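PDB 1GL4: nidogen-1 from Mus musculus, which binds collagen IV and perlecan in basement membranes, associates tightly with laminin and probably takes part in interactions between cells and the extracellular matrix. Local coordinates for residues L251-V256 with L271-G276; E190-S195 with Q229-Q234; A181-E186 with R205-M210; S101-A106 with R265-A270. One frame throughout, in Å; residues are numbered along the deposited sequence.

Contact 1. Residues L251-V256 with L271-G276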
# COMPACT_ATOMS: atom_id res chain seq x y z
N LEU A 251 9.27 7.28 8.59
CA LEU A 251 7.96 6.83 8.13
C LEU A 251 7.18 6.35 9.36
O LEU A 251 7.64 5.47 10.09
CB LEU A 251 8.09 5.67 7.13
CG LEU A 251 6.78 5.18 6.49
CD1 LEU A 251 6.35 6.17 5.42
CD2 LEU A 251 6.98 3.79 5.86
N SER A 252 6.02 6.95 9.58
CA SER A 252 5.16 6.57 10.71
C SER A 252 4.00 5.73 10.15
O SER A 252 3.26 6.19 9.27
CB SER A 252 4.63 7.82 11.41
OG SER A 252 5.71 8.56 11.98
N VAL A 253 3.86 4.51 10.65
CA VAL A 253 2.83 3.58 10.18
C VAL A 253 1.83 3.20 11.26
O VAL A 253 2.20 2.97 12.41
CB VAL A 253 3.48 2.28 9.66
CG1 VAL A 253 2.42 1.35 9.09
CG2 VAL A 253 4.54 2.60 8.61
N ASP A 254 0.56 3.13 10.88
CA ASP A 254 -0.50 2.75 11.82
C ASP A 254 -1.72 2.17 11.11
O ASP A 254 -1.76 2.12 9.89
CB ASP A 254 -0.92 3.96 12.67
CG ASP A 254 -1.93 4.84 11.96
OD1 ASP A 254 -1.62 5.38 10.88
OD2 ASP A 254 -3.05 4.98 12.49
N SER A 255 -2.70 1.72 11.90
CA SER A 255 -3.93 1.15 11.37
C SER A 255 -3.65 0.01 10.40
O SER A 255 -4.25 -0.07 9.32
CB SER A 255 -4.75 2.23 10.67
OG SER A 255 -4.94 3.35 11.52
N VAL A 256 -2.73 -0.87 10.78
CA VAL A 256 -2.35 -2.01 9.95
C VAL A 256 -3.34 -3.16 10.06
O VAL A 256 -3.73 -3.55 11.16
CB VAL A 256 -0.95 -2.53 10.32
CG1 VAL A 256 -0.55 -3.67 9.40
CG2 VAL A 256 0.07 -1.41 10.24
N LEU A 271 -2.66 -0.31 5.26
CA LEU A 271 -1.95 0.49 6.24
C LEU A 271 -1.94 2.00 5.94
O LEU A 271 -2.06 2.43 4.79
CB LEU A 271 -0.52 -0.02 6.45
CG LEU A 271 0.39 -0.57 5.34
CD1 LEU A 271 1.75 -0.92 5.96
CD2 LEU A 271 -0.21 -1.81 4.72
N SER A 272 -1.80 2.79 7.00
CA SER A 272 -1.76 4.25 6.90
C SER A 272 -0.34 4.76 7.09
O SER A 272 0.38 4.28 7.97
CB SER A 272 -2.71 4.85 7.94
OG SER A 272 -4.04 4.46 7.65
N ASN A 273 0.05 5.74 6.28
CA ASN A 273 1.42 6.26 6.31
C ASN A 273 1.60 7.77 6.26
O ASN A 273 0.87 8.47 5.56
CB ASN A 273 2.18 5.67 5.11
CG ASN A 273 2.11 4.17 5.04
OD1 ASN A 273 3.05 3.48 5.42
ND2 ASN A 273 0.97 3.65 4.57
N SER A 274 2.60 8.25 7.01
CA SER A 274 2.98 9.67 7.06
C SER A 274 4.51 9.71 6.99
O SER A 274 5.18 8.89 7.62
CB SER A 274 2.53 10.33 8.36
OG SER A 274 1.14 10.64 8.32
N ILE A 275 5.06 10.66 6.24
CA ILE A 275 6.52 10.77 6.13
C ILE A 275 6.97 12.16 6.60
O ILE A 275 6.39 13.18 6.21
CB ILE A 275 6.99 10.52 4.66
CG1 ILE A 275 8.51 10.37 4.61
CG2 ILE A 275 6.55 11.65 3.75
CD1 ILE A 275 9.02 9.06 5.15
N GLY A 276 7.99 12.19 7.46
CA GLY A 276 8.48 13.46 7.97
C GLY A 276 9.80 13.37 8.72
O GLY A 276 10.54 12.40 8.57
O HOH W 1 6.63 10.47 10.25
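S252 and D254 pair through their backbones with S274 and S272, forming an antiparallel ladder in the hairpin of strands 248-261 and 266-276 of the nidogen G2 beta-barrel. Each pair exchanges two N-H...O=C bonds; the straightest runs from S252 N to S274 O (2.9 Å, 172° at the hydrogen). Between these rungs, V253 CA also lies 3.4 Å from S272 O in a CA-H...O contact. Within these segments the regular ladder stops at D254 with S272, where S255, with left-handed backbone angles, interrupts it.

Polar side chains share one face. D254 CG sits between its own N and carbonyl carbon (chi1 83°), and OD1 of its carboxylate lies 3.2 Å from S272 CB. S255 OG donates to D254 OD2 from above the carboxylate plane at 2.7 Å, while S272 OG is engaged by R86. At the far end a water joins S252 OG (2.7 Å) and, weakly, S274 O.

The other face is largely apolar and buried. The side chains of L251 and I275 cross at a slant, CD1 to CD1 3.9 Å, and L271 touches V253 and V256. N273 lies alongside V253, its OD1 3.6 Å from V253 CG2.

Both edges of the hairpin are taken up: strand 182-195 bonds to L251 and V253, and strand 86-92 flanks L271, with V118 also bonded to N273.

Contact 2. Residues E190-S195 with Q229-Q234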
# COMPACT_ATOMS: atom_id res chain seq x y z
N GLU A 190 9.71 3.67 11.00
CA GLU A 190 10.87 3.14 10.27
C GLU A 190 11.72 4.30 9.78
O GLU A 190 11.18 5.33 9.37
CB GLU A 190 10.45 2.36 9.03
CG GLU A 190 9.88 0.99 9.24
CD GLU A 190 9.71 0.28 7.90
OE1 GLU A 190 9.04 0.84 7.02
OE2 GLU A 190 10.26 -0.84 7.74
N LEU A 191 13.04 4.13 9.80
CA LEU A 191 13.93 5.18 9.32
C LEU A 191 14.48 4.82 7.95
O LEU A 191 15.00 3.72 7.73
CB LEU A 191 15.08 5.39 10.31
CG LEU A 191 14.66 5.88 11.70
CD1 LEU A 191 15.89 6.09 12.57
CD2 LEU A 191 13.87 7.17 11.58
N TYR A 192 14.35 5.76 7.01
CA TYR A 192 14.83 5.57 5.65
C TYR A 192 16.01 6.51 5.41
O TYR A 192 15.84 7.73 5.42
CB TYR A 192 13.70 5.86 4.65
CG TYR A 192 12.63 4.77 4.60
CD1 TYR A 192 11.75 4.57 5.67
CD2 TYR A 192 12.55 3.90 3.51
CE1 TYR A 192 10.81 3.52 5.66
CE2 TYR A 192 11.61 2.85 3.49
CZ TYR A 192 10.75 2.66 4.57
OH TYR A 192 9.85 1.61 4.55
N HIS A 193 17.18 5.93 5.20
CA HIS A 193 18.42 6.67 4.98
C HIS A 193 18.72 6.88 3.49
O HIS A 193 18.73 5.92 2.71
CB HIS A 193 19.59 5.94 5.64
CG HIS A 193 19.38 5.66 7.10
ND1 HIS A 193 19.47 6.63 8.07
CD2 HIS A 193 19.01 4.52 7.74
CE1 HIS A 193 19.16 6.11 9.24
NE2 HIS A 193 18.87 4.84 9.07
N TYR A 194 18.98 8.13 3.11
CA TYR A 194 19.28 8.48 1.71
C TYR A 194 20.74 8.85 1.49
O TYR A 194 21.35 9.54 2.32
CB TYR A 194 18.41 9.65 1.26
CG TYR A 194 18.86 10.27 -0.05
CD1 TYR A 194 18.55 9.66 -1.27
CD2 TYR A 194 19.67 11.41 -0.07
CE1 TYR A 194 19.03 10.17 -2.47
CE2 TYR A 194 20.17 11.92 -1.27
CZ TYR A 194 19.84 11.30 -2.47
OH TYR A 194 20.35 11.78 -3.66
N SER A 195 21.29 8.41 0.36
CA SER A 195 22.67 8.70 -0.02
C SER A 195 22.93 8.37 -1.49
O SER A 195 22.86 7.21 -1.90
CB SER A 195 23.65 7.92 0.87
OG SER A 195 24.98 8.10 0.43
N GLN A 229 16.05 -3.55 3.61
CA GLN A 229 15.76 -3.23 2.22
C GLN A 229 16.64 -2.14 1.58
O GLN A 229 17.13 -1.22 2.25
CB GLN A 229 14.27 -2.87 2.06
CG GLN A 229 13.83 -1.60 2.77
CD GLN A 229 12.31 -1.48 2.90
OE1 GLN A 229 11.56 -1.73 1.95
NE2 GLN A 229 11.85 -1.09 4.09
N THR A 230 16.84 -2.27 0.27
CA THR A 230 17.64 -1.32 -0.49
C THR A 230 16.80 -0.88 -1.69
O THR A 230 16.37 -1.70 -2.49
CB THR A 230 18.95 -1.95 -0.96
OG1 THR A 230 19.74 -2.29 0.19
CG2 THR A 230 19.73 -0.99 -1.85
N ILE A 231 16.58 0.43 -1.78
CA ILE A 231 15.78 1.02 -2.84
C ILE A 231 16.67 1.86 -3.76
O ILE A 231 17.27 2.84 -3.33
CB ILE A 231 14.67 1.89 -2.20
CG1 ILE A 231 13.73 0.98 -1.39
CG2 ILE A 231 13.90 2.67 -3.27
CD1 ILE A 231 12.73 1.71 -0.51
N THR A 232 16.74 1.47 -5.03
CA THR A 232 17.58 2.17 -6.02
C THR A 232 16.77 2.84 -7.13
O THR A 232 15.75 2.32 -7.58
CB THR A 232 18.60 1.21 -6.65
OG1 THR A 232 17.92 0.07 -7.19
CG2 THR A 232 19.61 0.75 -5.61
N PHE A 233 17.24 4.00 -7.58
CA PHE A 233 16.54 4.76 -8.60
C PHE A 233 17.46 5.79 -9.26
O PHE A 233 18.62 5.93 -8.87
CB PHE A 233 15.34 5.47 -7.95
CG PHE A 233 15.71 6.27 -6.72
CD1 PHE A 233 16.03 7.62 -6.81
CD2 PHE A 233 15.76 5.65 -5.47
CE1 PHE A 233 16.39 8.35 -5.67
CE2 PHE A 233 16.12 6.37 -4.32
CZ PHE A 233 16.43 7.72 -4.42
N GLN A 234 16.94 6.51 -10.25
CA GLN A 234 17.72 7.53 -10.95
C GLN A 234 17.20 8.94 -10.66
O GLN A 234 16.00 9.15 -10.55
CB GLN A 234 17.66 7.29 -12.46
CG GLN A 234 18.29 5.99 -12.92
CD GLN A 234 19.79 5.98 -12.76
OE1 GLN A 234 20.49 6.84 -13.31
NE2 GLN A 234 20.30 5.02 -12.00
O HOH W 2 12.90 -1.69 6.94
O HOH W 3 8.70 -0.02 2.41
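Y192 and Y194 reach across the curve of the GFP-like G2 beta-barrel to I231 and F233. The two strands are not paired: their short axes stay 9.3 Å apart at an angle of 43°, and strand 198-210 bonds to both, so side chains make the contact.

The drier part is hydrocarbon, where a methyl and ring edges meet. I231 CD1 comes to the edge of the Y192 ring, near its plane, 4.3 Å from CE2. Further on, Y194 and F233 cross at about a right angle, with F233 CZ at the edge of the Y194 ring and 4.1 Å from its CE1. W114 stacks on Y192 inside the barrel.

Towards E190 the packing gives way to a hydrated polar cluster. Y192 OH donates to E190 OE1 at 2.7 Å from above the carboxylate plane, tying the tyrosine to its own strand. E190 OE2 and Q229 NE2 stand 4.0 Å apart and share a water. From outside the segments R205 holds OE2 by a salt bridge, and S201 and R136 grip the two ends of the Q229 amide. A second water donates to Y192 OH at 2.9 Å and, weakly, to Q229 OE1 at 3.4 Å.

Contact 3. Residues A181-E186 with R205-M210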
# COMPACT_ATOMS: atom_id res chain seq x y z
N ALA A 181 -5.70 -19.26 11.24
CA ALA A 181 -5.22 -18.33 12.25
C ALA A 181 -5.22 -16.91 11.68
O ALA A 181 -5.34 -16.72 10.47
CB ALA A 181 -3.80 -18.72 12.69
N SER A 182 -5.10 -15.91 12.56
CA SER A 182 -5.07 -14.52 12.14
C SER A 182 -3.81 -13.86 12.71
O SER A 182 -3.17 -14.43 13.60
CB SER A 182 -6.32 -13.78 12.63
OG SER A 182 -6.49 -13.93 14.03
N VAL A 183 -3.45 -12.68 12.20
CA VAL A 183 -2.25 -11.97 12.64
C VAL A 183 -2.50 -10.49 12.94
O VAL A 183 -3.29 -9.83 12.25
CB VAL A 183 -1.14 -12.09 11.55
CG1 VAL A 183 0.01 -11.15 11.86
CG2 VAL A 183 -0.63 -13.52 11.48
N HIS A 184 -1.83 -9.96 13.95
CA HIS A 184 -1.97 -8.55 14.32
C HIS A 184 -0.63 -7.82 14.41
O HIS A 184 0.33 -8.32 15.01
CB HIS A 184 -2.70 -8.41 15.66
CG HIS A 184 -2.84 -6.99 16.11
ND1 HIS A 184 -3.55 -6.05 15.40
CD2 HIS A 184 -2.34 -6.34 17.19
CE1 HIS A 184 -3.49 -4.88 16.01
NE2 HIS A 184 -2.75 -5.03 17.10
N ILE A 185 -0.60 -6.63 13.83
CA ILE A 185 0.59 -5.78 13.82
C ILE A 185 0.26 -4.41 14.41
O ILE A 185 -0.68 -3.74 13.97
CB ILE A 185 1.12 -5.63 12.36
CG1 ILE A 185 1.65 -6.98 11.87
CG2 ILE A 185 2.22 -4.57 12.30
CD1 ILE A 185 1.81 -7.07 10.36
N GLU A 186 1.02 -4.00 15.42
CA GLU A 186 0.84 -2.71 16.10
C GLU A 186 1.54 -1.58 15.33
O GLU A 186 2.41 -1.84 14.51
CB GLU A 186 1.43 -2.77 17.51
CG GLU A 186 0.69 -3.67 18.48
CD GLU A 186 -0.38 -2.92 19.24
OE1 GLU A 186 -1.34 -2.44 18.60
OE2 GLU A 186 -0.26 -2.81 20.48
N ARG A 205 10.90 -5.86 14.25
CA ARG A 205 9.58 -5.69 14.84
C ARG A 205 8.95 -7.01 15.28
O ARG A 205 9.44 -8.09 14.94
CB ARG A 205 8.63 -5.03 13.84
CG ARG A 205 9.13 -3.74 13.22
CD ARG A 205 7.99 -2.98 12.54
NE ARG A 205 7.62 -3.50 11.23
CZ ARG A 205 8.28 -3.25 10.10
NH1 ARG A 205 9.37 -2.49 10.12
NH2 ARG A 205 7.83 -3.72 8.95
N GLU A 206 7.86 -6.92 16.03
CA GLU A 206 7.17 -8.12 16.48
C GLU A 206 5.75 -8.13 15.91
O GLU A 206 5.21 -7.09 15.53
CB GLU A 206 7.12 -8.18 18.01
CG GLU A 206 6.16 -7.20 18.65
CD GLU A 206 5.98 -7.43 20.15
OE1 GLU A 206 5.03 -6.84 20.72
OE2 GLU A 206 6.77 -8.18 20.76
N TYR A 207 5.16 -9.32 15.85
CA TYR A 207 3.80 -9.48 15.36
C TYR A 207 3.14 -10.57 16.21
O TYR A 207 3.83 -11.43 16.77
CB TYR A 207 3.79 -9.84 13.87
CG TYR A 207 4.54 -11.11 13.51
CD1 TYR A 207 3.88 -12.33 13.44
CD2 TYR A 207 5.91 -11.09 13.25
CE1 TYR A 207 4.56 -13.51 13.12
CE2 TYR A 207 6.60 -12.25 12.94
CZ TYR A 207 5.93 -13.46 12.88
OH TYR A 207 6.61 -14.62 12.61
N THR A 208 1.82 -10.52 16.31
CA THR A 208 1.10 -11.49 17.12
C THR A 208 0.27 -12.44 16.29
O THR A 208 -0.41 -12.03 15.35
CB THR A 208 0.17 -10.78 18.12
OG1 THR A 208 0.94 -9.94 18.98
CG2 THR A 208 -0.60 -11.81 18.97
N VAL A 209 0.32 -13.73 16.65
CA VAL A 209 -0.46 -14.76 15.96
C VAL A 209 -1.60 -15.24 16.86
O VAL A 209 -1.37 -15.75 17.96
CB VAL A 209 0.40 -15.98 15.59
CG1 VAL A 209 -0.47 -17.05 14.93
CG2 VAL A 209 1.53 -15.57 14.65
N MET A 210 -2.84 -15.08 16.38
CA MET A 210 -4.01 -15.53 17.12
C MET A 210 -4.46 -16.87 16.54
O MET A 210 -4.65 -17.00 15.32
CB MET A 210 -5.14 -14.50 17.01
CG MET A 210 -4.82 -13.15 17.62
SD MET A 210 -6.20 -11.99 17.47
CE MET A 210 -7.20 -12.49 18.89
O HOH W 4 3.07 -5.75 16.65
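S182 and H184 pair with M210 and T208 in an antiparallel beta ladder, where the hairpin of strands 182-195 and 198-210 ends away from its turn in the G2 beta-barrel. Two pairs of backbone bonds carry the ladder, among them the nearly linear T208 N to H184 O (3.0 Å, 176° at the hydrogen). Between them, the non-hydrogen-bonded pair V183 and V209 turns its side chains to the buried face.

There the contacts are apolar. V183 CG2 meets V209 CG2 at 4.3 Å, and I185 CG1 lies 4.1 Å from Y207 CB, the two side chains crossing at a slant. The loop residues L103 and P104 pack beneath V183 and Y207, so this face looks into the barrel.

S182, H184, T208 and M210 occupy the other, more exposed face. With S182 OG placed between its backbone N and carbonyl carbon (chi1 54°), it lies 3.3 Å from M210 CB and also comes near the thioether. H184 NE2 forms a weak bond with E186 OE1. Past the H184-T208 pair, where the backbones draw apart, a water bridges the strands: it accepts from E186 N at 3.0 Å and donates to E206 O at 2.8 Å.

Contact 4. Residues S101-A106 with R265-A270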
# COMPACT_ATOMS: atom_id res chain seq x y z
N SER A 101 0.51 -18.28 6.05
CA SER A 101 1.90 -18.04 6.42
C SER A 101 2.49 -16.74 5.88
O SER A 101 3.57 -16.33 6.31
CB SER A 101 2.78 -19.23 6.01
OG SER A 101 2.45 -20.38 6.78
N LEU A 102 1.81 -16.10 4.93
CA LEU A 102 2.29 -14.84 4.37
C LEU A 102 1.66 -13.64 5.10
O LEU A 102 2.02 -12.48 4.84
CB LEU A 102 1.96 -14.75 2.88
CG LEU A 102 2.57 -15.80 1.95
CD1 LEU A 102 2.03 -15.61 0.54
CD2 LEU A 102 4.08 -15.70 1.96
N LEU A 103 0.72 -13.91 6.00
CA LEU A 103 0.03 -12.85 6.74
C LEU A 103 0.90 -11.80 7.42
O LEU A 103 0.56 -10.62 7.43
CB LEU A 103 -0.94 -13.46 7.76
CG LEU A 103 -2.26 -14.00 7.19
CD1 LEU A 103 -3.06 -14.70 8.27
CD2 LEU A 103 -3.06 -12.84 6.59
N PRO A 104 2.04 -12.21 8.01
CA PRO A 104 2.88 -11.21 8.67
C PRO A 104 3.63 -10.28 7.72
O PRO A 104 4.14 -9.25 8.13
CB PRO A 104 3.87 -12.07 9.48
CG PRO A 104 3.16 -13.39 9.65
CD PRO A 104 2.50 -13.57 8.30
N LEU A 105 3.68 -10.65 6.44
CA LEU A 105 4.42 -9.88 5.44
C LEU A 105 3.74 -8.65 4.83
O LEU A 105 3.80 -8.44 3.61
CB LEU A 105 4.88 -10.81 4.32
CG LEU A 105 5.55 -12.10 4.81
CD1 LEU A 105 5.88 -13.00 3.62
CD2 LEU A 105 6.81 -11.76 5.59
N ALA A 106 3.14 -7.82 5.67
CA ALA A 106 2.47 -6.61 5.21
C ALA A 106 3.38 -5.71 4.36
O ALA A 106 2.89 -5.01 3.47
CB ALA A 106 1.95 -5.83 6.41
N ARG A 265 -9.50 -17.04 -2.05
CA ARG A 265 -8.05 -17.20 -2.14
C ARG A 265 -7.39 -15.86 -2.39
O ARG A 265 -6.62 -15.68 -3.34
CB ARG A 265 -7.69 -18.17 -3.27
CG ARG A 265 -8.14 -19.59 -3.02
CD ARG A 265 -7.66 -20.50 -4.12
NE ARG A 265 -7.88 -21.91 -3.80
CZ ARG A 265 -7.34 -22.92 -4.47
NH1 ARG A 265 -6.54 -22.68 -5.51
NH2 ARG A 265 -7.59 -24.17 -4.11
N ILE A 266 -7.68 -14.90 -1.52
CA ILE A 266 -7.13 -13.57 -1.67
C ILE A 266 -6.44 -13.09 -0.41
O ILE A 266 -6.94 -13.28 0.70
CB ILE A 266 -8.24 -12.57 -2.07
CG1 ILE A 266 -7.67 -11.16 -2.17
CG2 ILE A 266 -9.38 -12.64 -1.07
CD1 ILE A 266 -8.64 -10.16 -2.77
N LEU A 267 -5.26 -12.49 -0.59
CA LEU A 267 -4.47 -11.96 0.51
C LEU A 267 -4.64 -10.44 0.48
O LEU A 267 -4.48 -9.81 -0.57
CB LEU A 267 -3.00 -12.35 0.28
CG LEU A 267 -1.89 -12.00 1.27
CD1 LEU A 267 -2.12 -12.69 2.61
CD2 LEU A 267 -0.56 -12.44 0.66
N ARG A 268 -4.97 -9.85 1.63
CA ARG A 268 -5.18 -8.40 1.73
C ARG A 268 -4.31 -7.71 2.79
O ARG A 268 -4.14 -8.22 3.90
CB ARG A 268 -6.66 -8.12 2.03
CG ARG A 268 -7.64 -8.62 0.96
CD ARG A 268 -9.10 -8.37 1.36
NE ARG A 268 -10.05 -8.76 0.33
CZ ARG A 268 -10.20 -8.12 -0.84
NH1 ARG A 268 -9.45 -7.06 -1.11
NH2 ARG A 268 -11.09 -8.54 -1.72
N TYR A 269 -3.75 -6.56 2.42
CA TYR A 269 -2.90 -5.77 3.31
C TYR A 269 -3.36 -4.31 3.26
O TYR A 269 -3.61 -3.77 2.18
CB TYR A 269 -1.44 -5.80 2.85
CG TYR A 269 -0.76 -7.15 2.82
CD1 TYR A 269 -0.03 -7.56 1.71
CD2 TYR A 269 -0.78 -8.00 3.94
CE1 TYR A 269 0.68 -8.75 1.69
CE2 TYR A 269 -0.06 -9.21 3.94
CZ TYR A 269 0.67 -9.57 2.81
OH TYR A 269 1.40 -10.73 2.80
N ALA A 270 -3.48 -3.66 4.42
CA ALA A 270 -3.88 -2.26 4.45
C ALA A 270 -3.13 -1.52 5.56
O ALA A 270 -2.96 -2.05 6.65
CB ALA A 270 -5.39 -2.13 4.67
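Y269 offers one ring face to A106, whose CA stands 3.9 Å from the ring centroid and only 17° off the normal, a CH-pi contact. At the ring's edge, in its plane, lies L102 O, which accepts a hydrogen bond from Y269 OH at 2.8 Å.

L102 O is gripped twice. L105 N closes the type I turn from L102 to L105 with a 2.9 Å bond, and it and Y269 OH reach this oxygen from opposite faces of the carbonyl plane; the tyrosine thus adds a second donor to the buried turn oxygen and ties the turn to strand 266-276. Y269 OH also lies 3.8 Å from L105 CB.

L267 adds the hydrocarbon part. Its CD2 touches L102 CB at 4.1 Å, the two side chains crossing at about a right angle, and its CD1 meets L103 CD2 at the same separation.

On the other side of strand 266-276, R268, a perlecan-binding residue, hydrogen-bonds to the backbone of another protein chain. The loop leads into helix 107-115, so the contact joins strand 266-276 to the segment that enters the helix running through this GFP-like barrel.

From the N terminus, 101-106 opens contact 4, the widest loop, which closes only at 265-270. Inside it, contact 3 opens at 181-186 and contact 2 at 190-195 on the same strand; contact 3 closes first, at 205-210, and contact 2 at 229-234, so these two cross. Contact 1 follows them in series, but it opens at 251-256 before contact 4 closes and therefore crosses contact 4, sharing strand 266-276 with it. Strand 248-261 lies beside strand 182-195, linking contact 1 to contacts 2 and 3. Contacts 1 to 3 tie strands of the barrel wall together, and contact 4, centred about 11 Å from contact 3, joins that wall to the loop before helix 107-115.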